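Local coordinates for protein benzoate transport porin BenP (Acinetobacter baumannii AB307-0294, PDB 5DL8) that is a beta-barrel outer membrane porin of the OprD family that probably lets benzoate through, at residues 85-88 with 89-93. Residues are numbered along the deposited sequence; the frame is centred on the assembly and turned at random.
Sequences AVRL and SSDKH
Arg87, at the end of strand 72-87, reaches forward along the chain and bonds to the backbone of Ser89. Its side chain leaves the backbone with CG opposite the N, and the bend at chi3 (47°) brings NH1 to Ser89 O. Arg87 NH1 donates to Ser89 O at 2.8 Å. The N-H...O angle is 144°, and the oxygen lies near the guanidinium plane, at its edge. Asp91 CA lies over one face of the guanidinium. Asp91 CB is 3.8 Å from Arg87 NH1, and the Arg87 guanidinium and Asp91 carboxylate planes are turned 30° from each other. Asp91 OD2 is 4.2 Å from Arg87 NH2, beyond a salt bridge. This oxygen lies well out of the guanidinium plane and no N-H points at it, so only the charges are near. This is where a barrel strand of the porin gives way to the loop before strand 101-102. Arg87 NE and NH2 also bond to Ala109 O and Gln108 O of strand 107-123. Next, the side chain of Leu88 packs on Trp50, and Ser89 OG accepts from Trp50 N. Further on, Asp91 OD1 accepts from His93 N at 2.9 Å, an Asx turn. Asp91 OD2 is hydrogen-bonded to Ser107 OG.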
ATOM      1  N   ALA A  85       6.484  12.483  13.842  1.00 25.88           N
ATOM      2  CA  ALA A  85       5.141  12.991  14.073  1.00 24.96           C
ATOM      3  C   ALA A  85       4.892  13.235  15.595  1.00 27.79           C
ATOM      4  O   ALA A  85       5.333  12.469  16.442  1.00 26.73           O
ATOM      5  CB  ALA A  85       4.122  12.022  13.596  1.00 23.60           C
ATOM      6  N   VAL A  86       4.159  14.320  15.896  1.00 29.01           N
ATOM      7  CA  VAL A  86       3.631  14.612  17.222  1.00 29.69           C
ATOM      8  C   VAL A  86       2.127  14.481  17.287  1.00 27.33           C
ATOM      9  O   VAL A  86       1.425  15.032  16.413  1.00 25.43           O
ATOM     10  CB  VAL A  86       3.972  16.063  17.586  1.00 33.04           C
ATOM     11  CG1 VAL A  86       3.415  16.478  18.960  1.00 34.91           C
ATOM     12  CG2 VAL A  86       5.472  16.143  17.705  1.00 35.67           C
ATOM     13  N   ARG A  87       1.626  13.742  18.298  1.00 25.61           N
ATOM     14  CA  ARG A  87       0.195  13.735  18.557  1.00 25.22           C
ATOM     15  C   ARG A  87      -0.314  15.095  19.104  1.00 27.25           C
ATOM     16  O   ARG A  87       0.204  15.626  20.059  1.00 29.10           O
ATOM     17  CB  ARG A  87      -0.207  12.664  19.559  1.00 24.60           C
ATOM     18  CG  ARG A  87      -1.720  12.601  19.726  1.00 24.36           C
ATOM     19  CD  ARG A  87      -2.232  11.260  20.308  1.00 25.29           C
ATOM     20  NE  ARG A  87      -1.517  10.808  21.428  1.00 25.19           N
ATOM     21  CZ  ARG A  87      -1.611  11.355  22.687  1.00 27.17           C
ATOM     22  NH1 ARG A  87      -2.424  12.376  22.987  1.00 28.32           N
ATOM     23  NH2 ARG A  87      -0.878  10.862  23.686  1.00 26.05           N
ATOM     24  N   LEU A  88      -1.383  15.615  18.551  1.00 28.88           N
ATOM     25  CA  LEU A  88      -1.985  16.850  19.056  1.00 30.43           C
ATOM     26  C   LEU A  88      -3.281  16.696  19.796  1.00 28.27           C
ATOM     27  O   LEU A  88      -3.639  17.592  20.597  1.00 29.18           O
ATOM     28  CB  LEU A  88      -2.273  17.821  17.855  1.00 32.23           C
ATOM     29  CG  LEU A  88      -1.123  18.216  16.914  1.00 34.71           C
ATOM     30  CD1 LEU A  88      -1.651  18.846  15.585  1.00 35.90           C
ATOM     31  CD2 LEU A  88      -0.192  19.185  17.627  1.00 36.35           C
ATOM     32  N   SER A  89      -4.066  15.708  19.432  1.00 26.43           N
ATOM     33  CA  SER A  89      -5.330  15.476  20.067  1.00 25.72           C
ATOM     34  C   SER A  89      -5.041  14.840  21.445  1.00 27.25           C
ATOM     35  O   SER A  89      -3.939  14.380  21.746  1.00 26.69           O
ATOM     36  CB  SER A  89      -6.190  14.502  19.236  1.00 25.39           C
ATOM     37  OG  SER A  89      -5.490  13.319  18.997  1.00 25.07           O
ATOM     38  N   SER A  90      -6.072  14.715  22.218  1.00 28.15           N
ATOM     39  CA  SER A  90      -5.940  14.182  23.564  1.00 30.62           C
ATOM     40  C   SER A  90      -5.943  12.652  23.455  1.00 28.62           C
ATOM     41  O   SER A  90      -6.379  12.081  22.433  1.00 31.10           O
ATOM     42  CB  SER A  90      -7.100  14.733  24.428  1.00 31.65           C
ATOM     43  OG  SER A  90      -8.225  14.011  23.976  1.00 33.53           O
ATOM     44  N   ASP A  91      -5.434  11.990  24.447  1.00 28.05           N
ATOM     45  CA  ASP A  91      -5.206  10.536  24.407  1.00 27.90           C
ATOM     46  C   ASP A  91      -6.582   9.840  24.552  1.00 28.56           C
ATOM     47  O   ASP A  91      -7.294  10.090  25.467  1.00 29.87           O
ATOM     48  CB  ASP A  91      -4.238  10.145  25.498  1.00 27.66           C
ATOM     49  CG  ASP A  91      -3.762   8.679  25.425  1.00 28.02           C
ATOM     50  OD1 ASP A  91      -4.191   7.917  24.522  1.00 25.28           O
ATOM     51  OD2 ASP A  91      -2.929   8.288  26.331  1.00 28.22           O
ATOM     52  N   LYS A  92      -6.987   9.056  23.567  1.00 28.31           N
ATOM     53  CA  LYS A  92      -8.241   8.237  23.636  1.00 29.11           C
ATOM     54  C   LYS A  92      -8.024   6.930  24.376  1.00 27.89           C
ATOM     55  O   LYS A  92      -8.978   6.191  24.660  1.00 26.33           O
ATOM     56  CB  LYS A  92      -8.731   7.878  22.205  1.00 30.16           C
ATOM     57  CG  LYS A  92      -9.301   9.070  21.418  1.00 31.34           C
ATOM     58  CD  LYS A  92      -9.927   8.579  20.120  1.00 33.46           C
ATOM     59  CE  LYS A  92      -9.663   9.523  18.976  1.00 35.72           C
ATOM     60  NZ  LYS A  92     -10.204  10.828  19.231  1.00 37.28           N
ATOM     61  N   HIS A  93      -6.762   6.605  24.639  1.00 27.26           N
ATOM     62  CA  HIS A  93      -6.473   5.346  25.321  1.00 28.06           C
ATOM     63  C   HIS A  93      -7.010   4.097  24.594  1.00 28.02           C
ATOM     64  O   HIS A  93      -7.311   3.075  25.212  1.00 30.05           O
ATOM     65  CB  HIS A  93      -6.975   5.380  26.790  1.00 29.17           C
ATOM     66  CG  HIS A  93      -6.350   6.473  27.591  1.00 29.93           C
ATOM     67  ND1 HIS A  93      -5.248   6.266  28.371  1.00 31.81           N
ATOM     68  CD2 HIS A  93      -6.621   7.794  27.674  1.00 30.81           C
ATOM     69  CE1 HIS A  93      -4.914   7.401  28.971  1.00 32.08           C
ATOM     70  NE2 HIS A  93      -5.716   8.346  28.548  1.00 31.16           N
TER